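Telomerase reverse transcriptase (PDB 4LMO) extends chromosome ends by copying a template within the telomerase RNA into telomeric repeats, this chain being its RNA-binding domain. Local coordinates at residues V217-M227 / R234-A242; R68-F76 / E193-F204. All blocks are in the same frame, centred on the assembly; numbering follows the deposited sequence.

Contact 1 (V217-M227 / R234-A242)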
loop_
_atom_site.group_PDB
_atom_site.type_symbol
_atom_site.label_atom_id
_atom_site.label_comp_id
_atom_site.label_asym_id
_atom_site.label_seq_id
_atom_site.Cartn_x
_atom_site.Cartn_y
_atom_site.Cartn_z
ATOM N N VAL A 217 -1.030 5.483 1.273
ATOM C CA VAL A 217 -0.937 6.710 2.050
ATOM C C VAL A 217 0.044 7.685 1.387
ATOM O O VAL A 217 -0.277 8.863 1.209
ATOM C CB VAL A 217 -0.557 6.419 3.522
ATOM C CG1 VAL A 217 -0.424 7.708 4.321
ATOM C CG2 VAL A 217 -1.590 5.512 4.172
ATOM N N ARG A 218 1.220 7.180 1.005
ATOM C CA ARG A 218 2.239 7.979 0.308
ATOM C C ARG A 218 1.739 8.595 -0.998
ATOM O O ARG A 218 2.022 9.759 -1.284
ATOM C CB ARG A 218 3.493 7.142 0.025
ATOM C CG ARG A 218 4.584 7.265 1.077
ATOM C CD ARG A 218 5.844 6.485 0.708
ATOM N NE ARG A 218 6.314 6.766 -0.651
ATOM C CZ ARG A 218 7.091 7.791 -1.001
ATOM N NH1 ARG A 218 7.506 8.670 -0.096
ATOM N NH2 ARG A 218 7.452 7.942 -2.268
ATOM N N ALA A 219 1.001 7.814 -1.781
ATOM C CA ALA A 219 0.527 8.256 -3.089
ATOM C C ALA A 219 -0.650 9.234 -3.011
ATOM O O ALA A 219 -0.615 10.304 -3.627
ATOM C CB ALA A 219 0.173 7.055 -3.955
ATOM N N CYS A 220 -1.675 8.870 -2.239
ATOM C CA CYS A 220 -2.954 9.587 -2.235
ATOM C C CYS A 220 -3.015 10.792 -1.303
ATOM O O CYS A 220 -3.906 11.631 -1.430
ATOM C CB CYS A 220 -4.093 8.625 -1.892
ATOM S SG CYS A 220 -4.200 7.206 -2.999
ATOM N N PHE A 221 -2.076 10.873 -0.366
ATOM C CA PHE A 221 -2.093 11.929 0.635
ATOM C C PHE A 221 -0.744 12.624 0.751
ATOM O O PHE A 221 0.273 12.114 0.276
ATOM C CB PHE A 221 -2.491 11.361 2.003
ATOM C CG PHE A 221 -3.859 10.739 2.034
ATOM C CD1 PHE A 221 -4.981 11.507 2.324
ATOM C CD2 PHE A 221 -4.025 9.380 1.782
ATOM C CE1 PHE A 221 -6.246 10.933 2.351
ATOM C CE2 PHE A 221 -5.284 8.800 1.808
ATOM C CZ PHE A 221 -6.397 9.578 2.096
ATOM N N TYR A 222 -0.747 13.797 1.377
ATOM C CA TYR A 222 0.483 14.412 1.843
ATOM C C TYR A 222 0.303 14.848 3.289
ATOM O O TYR A 222 -0.572 15.657 3.602
ATOM C CB TYR A 222 0.905 15.598 0.968
ATOM C CG TYR A 222 2.258 16.163 1.352
ATOM C CD1 TYR A 222 3.426 15.698 0.749
ATOM C CD2 TYR A 222 2.373 17.145 2.337
ATOM C CE1 TYR A 222 4.665 16.204 1.106
ATOM C CE2 TYR A 222 3.610 17.656 2.699
ATOM C CZ TYR A 222 4.751 17.185 2.081
ATOM O OH TYR A 222 5.980 17.697 2.440
ATOM N N ALA A 223 1.132 14.297 4.165
ATOM C CA ALA A 223 1.098 14.650 5.576
ATOM C C ALA A 223 2.079 15.775 5.879
ATOM O O ALA A 223 3.200 15.786 5.369
ATOM C CB ALA A 223 1.390 13.433 6.438
ATOM N N THR A 224 1.636 16.718 6.705
ATOM C CA THR A 224 2.464 17.837 7.153
ATOM C C THR A 224 2.313 18.036 8.666
ATOM O O THR A 224 1.301 17.646 9.251
ATOM C CB THR A 224 2.146 19.136 6.373
ATOM O OG1 THR A 224 3.103 20.147 6.704
ATOM C CG2 THR A 224 0.736 19.646 6.678
ATOM N N GLU A 225 3.324 18.640 9.289
ATOM C CA GLU A 225 3.400 18.739 10.752
ATOM C C GLU A 225 2.922 20.074 11.323
ATOM O O GLU A 225 3.115 20.350 12.508
ATOM C CB GLU A 225 4.828 18.453 11.235
ATOM C CG GLU A 225 5.883 19.399 10.675
ATOM C CD GLU A 225 7.295 19.058 11.115
ATOM O OE1 GLU A 225 7.493 18.035 11.809
ATOM O OE2 GLU A 225 8.218 19.818 10.755
ATOM N N SER A 226 2.298 20.894 10.484
ATOM C CA SER A 226 1.830 22.213 10.905
ATOM C C SER A 226 0.446 22.112 11.595
ATOM O O SER A 226 0.204 21.133 12.303
ATOM C CB SER A 226 1.863 23.173 9.716
ATOM O OG SER A 226 3.133 23.177 9.089
ATOM N N MET A 227 -0.465 23.076 11.426
ATOM C CA MET A 227 -0.323 24.251 10.561
ATOM C C MET A 227 -0.025 25.564 11.317
ATOM O O MET A 227 0.954 26.238 10.994
ATOM C CB MET A 227 -1.552 24.403 9.650
ATOM C CG MET A 227 -1.667 23.366 8.539
ATOM S SD MET A 227 -1.234 23.997 6.903
ATOM C CE MET A 227 0.464 23.467 6.715
ATOM N N ARG A 234 -1.336 16.341 10.060
ATOM C CA ARG A 234 -2.506 16.458 9.192
ATOM C C ARG A 234 -2.274 15.767 7.848
ATOM O O ARG A 234 -1.257 16.002 7.194
ATOM C CB ARG A 234 -2.862 17.931 8.959
ATOM C CG ARG A 234 -3.490 18.633 10.154
ATOM C CD ARG A 234 -3.813 20.081 9.824
ATOM N NE ARG A 234 -4.537 20.753 10.904
ATOM C CZ ARG A 234 -4.995 22.003 10.844
ATOM N NH1 ARG A 234 -4.817 22.738 9.754
ATOM N NH2 ARG A 234 -5.641 22.520 11.880
ATOM N N PHE A 235 -3.220 14.921 7.445
ATOM C CA PHE A 235 -3.192 14.277 6.133
ATOM C C PHE A 235 -4.088 15.020 5.150
ATOM O O PHE A 235 -5.301 15.079 5.341
ATOM C CB PHE A 235 -3.689 12.832 6.222
ATOM C CG PHE A 235 -2.793 11.917 6.998
ATOM C CD1 PHE A 235 -3.071 11.618 8.325
ATOM C CD2 PHE A 235 -1.686 11.328 6.395
ATOM C CE1 PHE A 235 -2.254 10.760 9.045
ATOM C CE2 PHE A 235 -0.863 10.472 7.109
ATOM C CZ PHE A 235 -1.148 10.187 8.435
ATOM N N TYR A 236 -3.497 15.575 4.097
ATOM C CA TYR A 236 -4.279 16.173 3.020
ATOM C C TYR A 236 -4.315 15.243 1.816
ATOM O O TYR A 236 -3.280 14.710 1.415
ATOM C CB TYR A 236 -3.689 17.523 2.596
ATOM C CG TYR A 236 -3.890 18.647 3.586
ATOM C CD1 TYR A 236 -4.987 19.503 3.488
ATOM C CD2 TYR A 236 -2.973 18.866 4.615
ATOM C CE1 TYR A 236 -5.168 20.539 4.394
ATOM C CE2 TYR A 236 -3.146 19.896 5.524
ATOM C CZ TYR A 236 -4.242 20.729 5.410
ATOM O OH TYR A 236 -4.406 21.750 6.316
ATOM N N ARG A 237 -5.499 15.046 1.244
ATOM C CA ARG A 237 -5.613 14.438 -0.082
ATOM C C ARG A 237 -4.666 15.210 -0.993
ATOM O O ARG A 237 -4.669 16.447 -0.982
ATOM C CB ARG A 237 -7.041 14.550 -0.614
ATOM C CG ARG A 237 -8.082 13.696 0.101
ATOM C CD ARG A 237 -8.234 12.319 -0.527
ATOM N NE ARG A 237 -8.467 12.388 -1.970
ATOM C CZ ARG A 237 -9.657 12.310 -2.559
ATOM N NH1 ARG A 237 -10.762 12.149 -1.841
ATOM N NH2 ARG A 237 -9.739 12.386 -3.880
ATOM N N GLN A 238 -3.851 14.497 -1.767
ATOM C CA GLN A 238 -2.789 15.145 -2.543
ATOM C C GLN A 238 -3.319 16.227 -3.497
ATOM O O GLN A 238 -2.603 17.175 -3.815
ATOM C CB GLN A 238 -1.903 14.117 -3.272
ATOM C CG GLN A 238 -2.026 14.084 -4.790
ATOM C CD GLN A 238 -2.989 13.031 -5.289
ATOM O OE1 GLN A 238 -3.208 12.011 -4.631
ATOM N NE2 GLN A 238 -3.561 13.263 -6.465
ATOM N N GLU A 239 -4.573 16.081 -3.925
ATOM C CA GLU A 239 -5.241 17.076 -4.768
ATOM C C GLU A 239 -5.423 18.400 -4.028
ATOM O O GLU A 239 -5.191 19.469 -4.597
ATOM C CB GLU A 239 -6.605 16.569 -5.255
ATOM C CG GLU A 239 -6.557 15.340 -6.153
ATOM C CD GLU A 239 -6.665 14.033 -5.386
ATOM O OE1 GLU A 239 -6.323 14.000 -4.180
ATOM O OE2 GLU A 239 -7.094 13.030 -5.996
ATOM N N VAL A 240 -5.836 18.318 -2.764
ATOM C CA VAL A 240 -6.012 19.505 -1.925
ATOM C C VAL A 240 -4.649 20.113 -1.592
ATOM O O VAL A 240 -4.512 21.337 -1.509
ATOM C CB VAL A 240 -6.781 19.203 -0.619
ATOM C CG1 VAL A 240 -7.329 20.490 -0.018
ATOM C CG2 VAL A 240 -7.917 18.226 -0.865
ATOM N N TRP A 241 -3.648 19.253 -1.412
ATOM C CA TRP A 241 -2.285 19.710 -1.152
ATOM C C TRP A 241 -1.700 20.420 -2.344
ATOM O O TRP A 241 -1.056 21.457 -2.195
ATOM C CB TRP A 241 -1.384 18.562 -0.711
ATOM C CG TRP A 241 -0.024 19.052 -0.277
ATOM C CD1 TRP A 241 1.179 18.948 -0.969
ATOM C CD2 TRP A 241 0.305 19.780 0.954
ATOM N NE1 TRP A 241 2.201 19.528 -0.262
ATOM C CE2 TRP A 241 1.746 20.051 0.898
ATOM C CE3 TRP A 241 -0.421 20.213 2.061
ATOM C CZ2 TRP A 241 2.408 20.723 1.915
ATOM C CZ3 TRP A 241 0.259 20.893 3.079
ATOM C CH2 TRP A 241 1.640 21.138 3.007
ATOM N N ALA A 242 -1.931 19.871 -3.534
ATOM C CA ALA A 242 -1.511 20.509 -4.782
ATOM C C ALA A 242 -2.166 21.883 -4.976
ATOM O O ALA A 242 -1.543 22.796 -5.517
ATOM C CB ALA A 242 -1.798 19.602 -5.969
HETATM O O HOH W 1 -6.027 11.406 -3.213
#
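Y222 and W241 lie against each other in an offset stack, the Y222 ring and the five-membered ring of W241 having centroids 4.1 Å apart and planes only 18° from parallel. The tyrosine's CD2 edge sits over the middle of the indole, with Y222 CD2 3.3 Å from W241 CE2, while Y222 CB adds a CH-pi contact over the five-membered ring. Both side chains leave with CG opposite the backbone N (chi1 -174° for Y222), which brings the strand residue and the helix residue face to face. T224 stands at about a right angle to the tryptophan, its CG2 3.8 Å from W241 CZ3, and the same methyl meets the edge of the Y236 ring. Y236 reaches on to L113, whose carbonyl binds its hydroxyl.

A223 and F235 share the other face of this two-stranded antiparallel hairpin. There A223 CB lies 3.7 Å from F235 CD2, and V217 CG1 touches the same phenylalanine from the end of the preceding helix; V122 of helix 119-133 packs on V217, F221 and F235.

Y222 with Y236 and T224 with R234 are the hydrogen-bonded pairs, each closed by two backbone bonds. Beyond them Q238 N donates to C220 O at 2.9 Å, tying helix 238-251 to helix 191-220. A water bridges C220 O, R237 NE and E239 OE1, accepting from R237 NE; R237 NH1 hydrogen-bonds the carbonyl of C96, and its guanidinium's bonds to E239 are long and weak. Backbone bonds thus set the strand register, while aromatic stacking ties the outgoing helix to the hairpin.

Contact 2 (R68-F76 / E193-F204)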
loop_
_atom_site.group_PDB
_atom_site.type_symbol
_atom_site.label_atom_id
_atom_site.label_comp_id
_atom_site.label_asym_id
_atom_site.label_seq_id
_atom_site.Cartn_x
_atom_site.Cartn_y
_atom_site.Cartn_z
ATOM N N ARG A 68 6.247 -24.494 -3.857
ATOM C CA ARG A 68 5.485 -23.781 -2.828
ATOM C C ARG A 68 5.036 -22.401 -3.309
ATOM O O ARG A 68 3.867 -22.035 -3.169
ATOM C CB ARG A 68 6.318 -23.645 -1.548
ATOM C CG ARG A 68 5.503 -23.381 -0.289
ATOM C CD ARG A 68 6.370 -22.910 0.870
ATOM N NE ARG A 68 7.237 -23.957 1.413
ATOM C CZ ARG A 68 6.947 -24.714 2.470
ATOM N NH1 ARG A 68 5.797 -24.558 3.124
ATOM N NH2 ARG A 68 7.811 -25.635 2.878
ATOM N N PHE A 69 5.972 -21.653 -3.888
ATOM C CA PHE A 69 5.705 -20.296 -4.358
ATOM C C PHE A 69 5.065 -20.271 -5.744
ATOM O O PHE A 69 4.350 -19.324 -6.080
ATOM C CB PHE A 69 6.983 -19.451 -4.314
ATOM C CG PHE A 69 7.490 -19.197 -2.918
ATOM C CD1 PHE A 69 8.350 -20.102 -2.297
ATOM C CD2 PHE A 69 7.097 -18.062 -2.215
ATOM C CE1 PHE A 69 8.812 -19.875 -1.009
ATOM C CE2 PHE A 69 7.556 -17.828 -0.928
ATOM C CZ PHE A 69 8.416 -18.736 -0.324
ATOM N N PHE A 70 5.312 -21.314 -6.536
ATOM C CA PHE A 70 4.669 -21.458 -7.843
ATOM C C PHE A 70 3.154 -21.610 -7.711
ATOM O O PHE A 70 2.400 -21.087 -8.529
ATOM C CB PHE A 70 5.248 -22.642 -8.630
ATOM C CG PHE A 70 4.601 -22.848 -9.974
ATOM C CD1 PHE A 70 3.720 -23.906 -10.185
ATOM C CD2 PHE A 70 4.852 -21.966 -11.025
ATOM C CE1 PHE A 70 3.114 -24.089 -11.420
ATOM C CE2 PHE A 70 4.249 -22.143 -12.260
ATOM C CZ PHE A 70 3.379 -23.207 -12.458
ATOM N N ASN A 71 2.716 -22.323 -6.678
ATOM C CA ASN A 71 1.291 -22.527 -6.436
ATOM C C ASN A 71 0.551 -21.267 -5.982
ATOM O O ASN A 71 -0.679 -21.223 -6.019
ATOM C CB ASN A 71 1.075 -23.673 -5.448
ATOM C CG ASN A 71 1.445 -25.026 -6.032
ATOM O OD1 ASN A 71 2.013 -25.872 -5.346
ATOM N ND2 ASN A 71 1.123 -25.236 -7.309
ATOM N N MET A 72 1.307 -20.248 -5.576
ATOM C CA MET A 72 0.744 -18.972 -5.136
ATOM C C MET A 72 0.453 -18.029 -6.305
ATOM O O MET A 72 -0.258 -17.036 -6.140
ATOM C CB MET A 72 1.688 -18.271 -4.152
ATOM C CG MET A 72 2.107 -19.092 -2.942
ATOM S SD MET A 72 3.327 -18.192 -1.966
ATOM C CE MET A 72 3.887 -19.470 -0.841
ATOM N N VAL A 73 1.011 -18.339 -7.474
ATOM C CA VAL A 73 0.865 -17.496 -8.672
ATOM C C VAL A 73 -0.584 -17.075 -8.970
ATOM O O VAL A 73 -0.839 -15.881 -9.152
ATOM C CB VAL A 73 1.538 -18.125 -9.925
ATOM C CG1 VAL A 73 1.188 -17.347 -11.189
ATOM C CG2 VAL A 73 3.048 -18.179 -9.754
ATOM N N PRO A 74 -1.535 -18.039 -9.003
ATOM C CA PRO A 74 -2.929 -17.693 -9.307
ATOM C C PRO A 74 -3.538 -16.682 -8.335
ATOM O O PRO A 74 -4.290 -15.801 -8.760
ATOM C CB PRO A 74 -3.657 -19.039 -9.196
ATOM C CG PRO A 74 -2.608 -20.052 -9.498
ATOM C CD PRO A 74 -1.366 -19.499 -8.862
ATOM N N LEU A 75 -3.208 -16.811 -7.052
ATOM C CA LEU A 75 -3.722 -15.917 -6.017
ATOM C C LEU A 75 -3.184 -14.503 -6.138
ATOM O O LEU A 75 -3.917 -13.531 -5.934
ATOM C CB LEU A 75 -3.403 -16.464 -4.627
ATOM C CG LEU A 75 -4.409 -17.442 -4.027
ATOM C CD1 LEU A 75 -3.941 -17.909 -2.656
ATOM C CD2 LEU A 75 -5.782 -16.795 -3.948
ATOM N N PHE A 76 -1.899 -14.393 -6.461
ATOM C CA PHE A 76 -1.258 -13.093 -6.594
ATOM C C PHE A 76 -1.585 -12.445 -7.939
ATOM O O PHE A 76 -1.613 -11.215 -8.047
ATOM C CB PHE A 76 0.249 -13.201 -6.349
ATOM C CG PHE A 76 0.615 -13.312 -4.890
ATOM C CD1 PHE A 76 0.921 -12.175 -4.147
ATOM C CD2 PHE A 76 0.641 -14.550 -4.253
ATOM C CE1 PHE A 76 1.252 -12.270 -2.804
ATOM C CE2 PHE A 76 0.972 -14.651 -2.906
ATOM C CZ PHE A 76 1.279 -13.510 -2.183
ATOM N N GLU A 193 9.168 -26.501 9.707
ATOM C CA GLU A 193 8.124 -26.191 8.737
ATOM C C GLU A 193 7.242 -25.042 9.226
ATOM O O GLU A 193 6.929 -24.128 8.458
ATOM C CB GLU A 193 7.286 -27.438 8.421
ATOM C CG GLU A 193 6.099 -27.210 7.490
ATOM C CD GLU A 193 6.488 -26.751 6.091
ATOM O OE1 GLU A 193 7.692 -26.773 5.746
ATOM O OE2 GLU A 193 5.580 -26.369 5.325
ATOM N N LEU A 194 6.849 -25.092 10.498
ATOM C CA LEU A 194 6.073 -24.012 11.111
ATOM C C LEU A 194 6.849 -22.695 11.078
ATOM O O LEU A 194 6.285 -21.647 10.766
ATOM C CB LEU A 194 5.668 -24.366 12.547
ATOM C CG LEU A 194 4.880 -23.327 13.359
ATOM C CD1 LEU A 194 3.578 -22.928 12.676
ATOM C CD2 LEU A 194 4.610 -23.832 14.769
ATOM N N SER A 195 8.140 -22.772 11.396
ATOM C CA SER A 195 9.051 -21.628 11.358
ATOM C C SER A 195 9.162 -21.027 9.954
ATOM O O SER A 195 9.215 -19.805 9.797
ATOM C CB SER A 195 10.433 -22.043 11.874
ATOM O OG SER A 195 11.418 -21.066 11.583
ATOM N N TYR A 196 9.197 -21.889 8.945
ATOM C CA TYR A 196 9.277 -21.453 7.554
ATOM C C TYR A 196 7.948 -20.876 7.062
ATOM O O TYR A 196 7.932 -19.922 6.281
ATOM C CB TYR A 196 9.736 -22.606 6.658
ATOM C CG TYR A 196 10.107 -22.197 5.250
ATOM C CD1 TYR A 196 11.051 -21.193 5.017
ATOM C CD2 TYR A 196 9.530 -22.829 4.148
ATOM C CE1 TYR A 196 11.396 -20.820 3.726
ATOM C CE2 TYR A 196 9.872 -22.465 2.855
ATOM C CZ TYR A 196 10.801 -21.462 2.649
ATOM O OH TYR A 196 11.138 -21.104 1.365
ATOM N N ARG A 197 6.845 -21.460 7.527
ATOM C CA ARG A 197 5.506 -20.930 7.259
ATOM C C ARG A 197 5.324 -19.543 7.885
ATOM O O ARG A 197 4.774 -18.640 7.251
ATOM C CB ARG A 197 4.427 -21.920 7.729
ATOM C CG ARG A 197 3.830 -22.740 6.592
ATOM C CD ARG A 197 3.781 -24.240 6.864
ATOM N NE ARG A 197 2.598 -24.671 7.610
ATOM C CZ ARG A 197 2.065 -25.892 7.550
ATOM N NH1 ARG A 197 2.585 -26.823 6.759
ATOM N NH2 ARG A 197 0.992 -26.179 8.274
ATOM N N THR A 198 5.822 -19.381 9.112
ATOM C CA THR A 198 5.799 -18.099 9.825
ATOM C C THR A 198 6.653 -17.045 9.102
ATOM O O THR A 198 6.257 -15.880 8.995
ATOM C CB THR A 198 6.287 -18.263 11.286
ATOM O OG1 THR A 198 5.618 -19.371 11.900
ATOM C CG2 THR A 198 6.012 -17.010 12.104
ATOM N N GLN A 199 7.816 -17.473 8.614
ATOM C CA GLN A 199 8.741 -16.622 7.862
ATOM C C GLN A 199 8.094 -16.042 6.597
ATOM O O GLN A 199 8.189 -14.838 6.343
ATOM C CB GLN A 199 10.003 -17.421 7.513
ATOM C CG GLN A 199 11.079 -16.656 6.754
ATOM C CD GLN A 199 12.284 -17.525 6.432
ATOM O OE1 GLN A 199 12.948 -18.043 7.332
ATOM N NE2 GLN A 199 12.574 -17.685 5.144
ATOM N N ILE A 200 7.434 -16.902 5.817
ATOM C CA ILE A 200 6.772 -16.476 4.581
ATOM C C ILE A 200 5.624 -15.511 4.883
ATOM O O ILE A 200 5.524 -14.449 4.264
ATOM C CB ILE A 200 6.257 -17.673 3.744
ATOM C CG1 ILE A 200 7.407 -18.602 3.351
ATOM C CG2 ILE A 200 5.555 -17.187 2.484
ATOM C CD1 ILE A 200 6.964 -19.985 2.924
ATOM N N LEU A 201 4.773 -15.878 5.841
ATOM C CA LEU A 201 3.639 -15.042 6.227
ATOM C C LEU A 201 4.089 -13.697 6.793
ATOM O O LEU A 201 3.430 -12.676 6.579
ATOM C CB LEU A 201 2.736 -15.768 7.232
ATOM C CG LEU A 201 1.444 -15.054 7.659
ATOM C CD1 LEU A 201 0.439 -14.963 6.518
ATOM C CD2 LEU A 201 0.824 -15.746 8.858
ATOM N N GLY A 202 5.207 -13.705 7.518
ATOM C CA GLY A 202 5.828 -12.476 7.994
ATOM C C GLY A 202 6.121 -11.541 6.837
ATOM O O GLY A 202 5.689 -10.387 6.844
ATOM N N GLN A 203 6.837 -12.047 5.834
ATOM C CA GLN A 203 7.162 -11.277 4.632
ATOM C C GLN A 203 5.928 -10.645 3.991
ATOM O O GLN A 203 5.956 -9.479 3.603
ATOM C CB GLN A 203 7.851 -12.158 3.594
ATOM C CG GLN A 203 9.326 -12.422 3.835
ATOM C CD GLN A 203 9.886 -13.413 2.830
ATOM O OE1 GLN A 203 9.463 -14.570 2.779
ATOM N NE2 GLN A 203 10.834 -12.961 2.020
ATOM N N PHE A 204 4.855 -11.425 3.879
ATOM C CA PHE A 204 3.634 -10.969 3.224
ATOM C C PHE A 204 2.903 -9.915 4.056
ATOM O O PHE A 204 2.578 -8.841 3.552
ATOM C CB PHE A 204 2.714 -12.151 2.893
ATOM C CG PHE A 204 1.335 -11.744 2.443
ATOM C CD1 PHE A 204 1.126 -11.209 1.175
ATOM C CD2 PHE A 204 0.243 -11.904 3.288
ATOM C CE1 PHE A 204 -0.145 -10.836 0.761
ATOM C CE2 PHE A 204 -1.029 -11.533 2.882
ATOM C CZ PHE A 204 -1.225 -10.998 1.615
#
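R68 reaches E193 end-on, NH1 to OE2 at 2.9 Å and NH2 to OE1 at 3.1 Å, with guanidinium and carboxylate nearly coplanar. Its CG is opposite the backbone N (chi1 -160°) and the chain bends at chi3, laying the guanidinium among E193, Y196, R197 and I200 as a knob in a hole. One face of that group receives the edge of the Y196 ring, the planes 82° apart. E193 OE2 also takes a weak bond from R197 NH1, so the carboxylate probably offsets both arginines; R68 NH1 further binds L181 O, and R197 NH2 binds N176.

F69 follows, its CZ 3.8 Å from I200 CD1 and the edge of its ring turned to Y196 OH. Within the type I turn F70-V73, M72 CE brushes I200 CG2 at 4.4 Å. Beyond the turn, F76 closes the row against F204, CZ to CD1 4.1 Å, their rings almost perpendicular.

R68 and F69 fall in one region, and E193 and Y196 in another, that by similarity contact the template RNA. Around this seam, helix 40-48 packs on F76 and I200, helix 136-139 brings L138 to both F76 and F204, and W180 meets F204 edge-to-face.

Overall arrangement
Helix 191-220 runs through both contacts: contact 2 uses its N-terminal part, and contact 1 begins in its last turn, where the chain passes into the hairpin of strands 221-224 and 234-237 and on to helix 238-251. Their centres are 34 Å apart, on opposite sides of the chain's centre, and their nearest atoms stay about 15 Å from each other. They come in series along the chain. Contact 2 is long-range, bringing helices 67-70 and 73-85 back to residues 117 positions later, whereas contact 1 is a local hairpin. One long helix thus connects a putative template-RNA-contacting end of the RNA-binding domain with its C-terminal hairpin and helix.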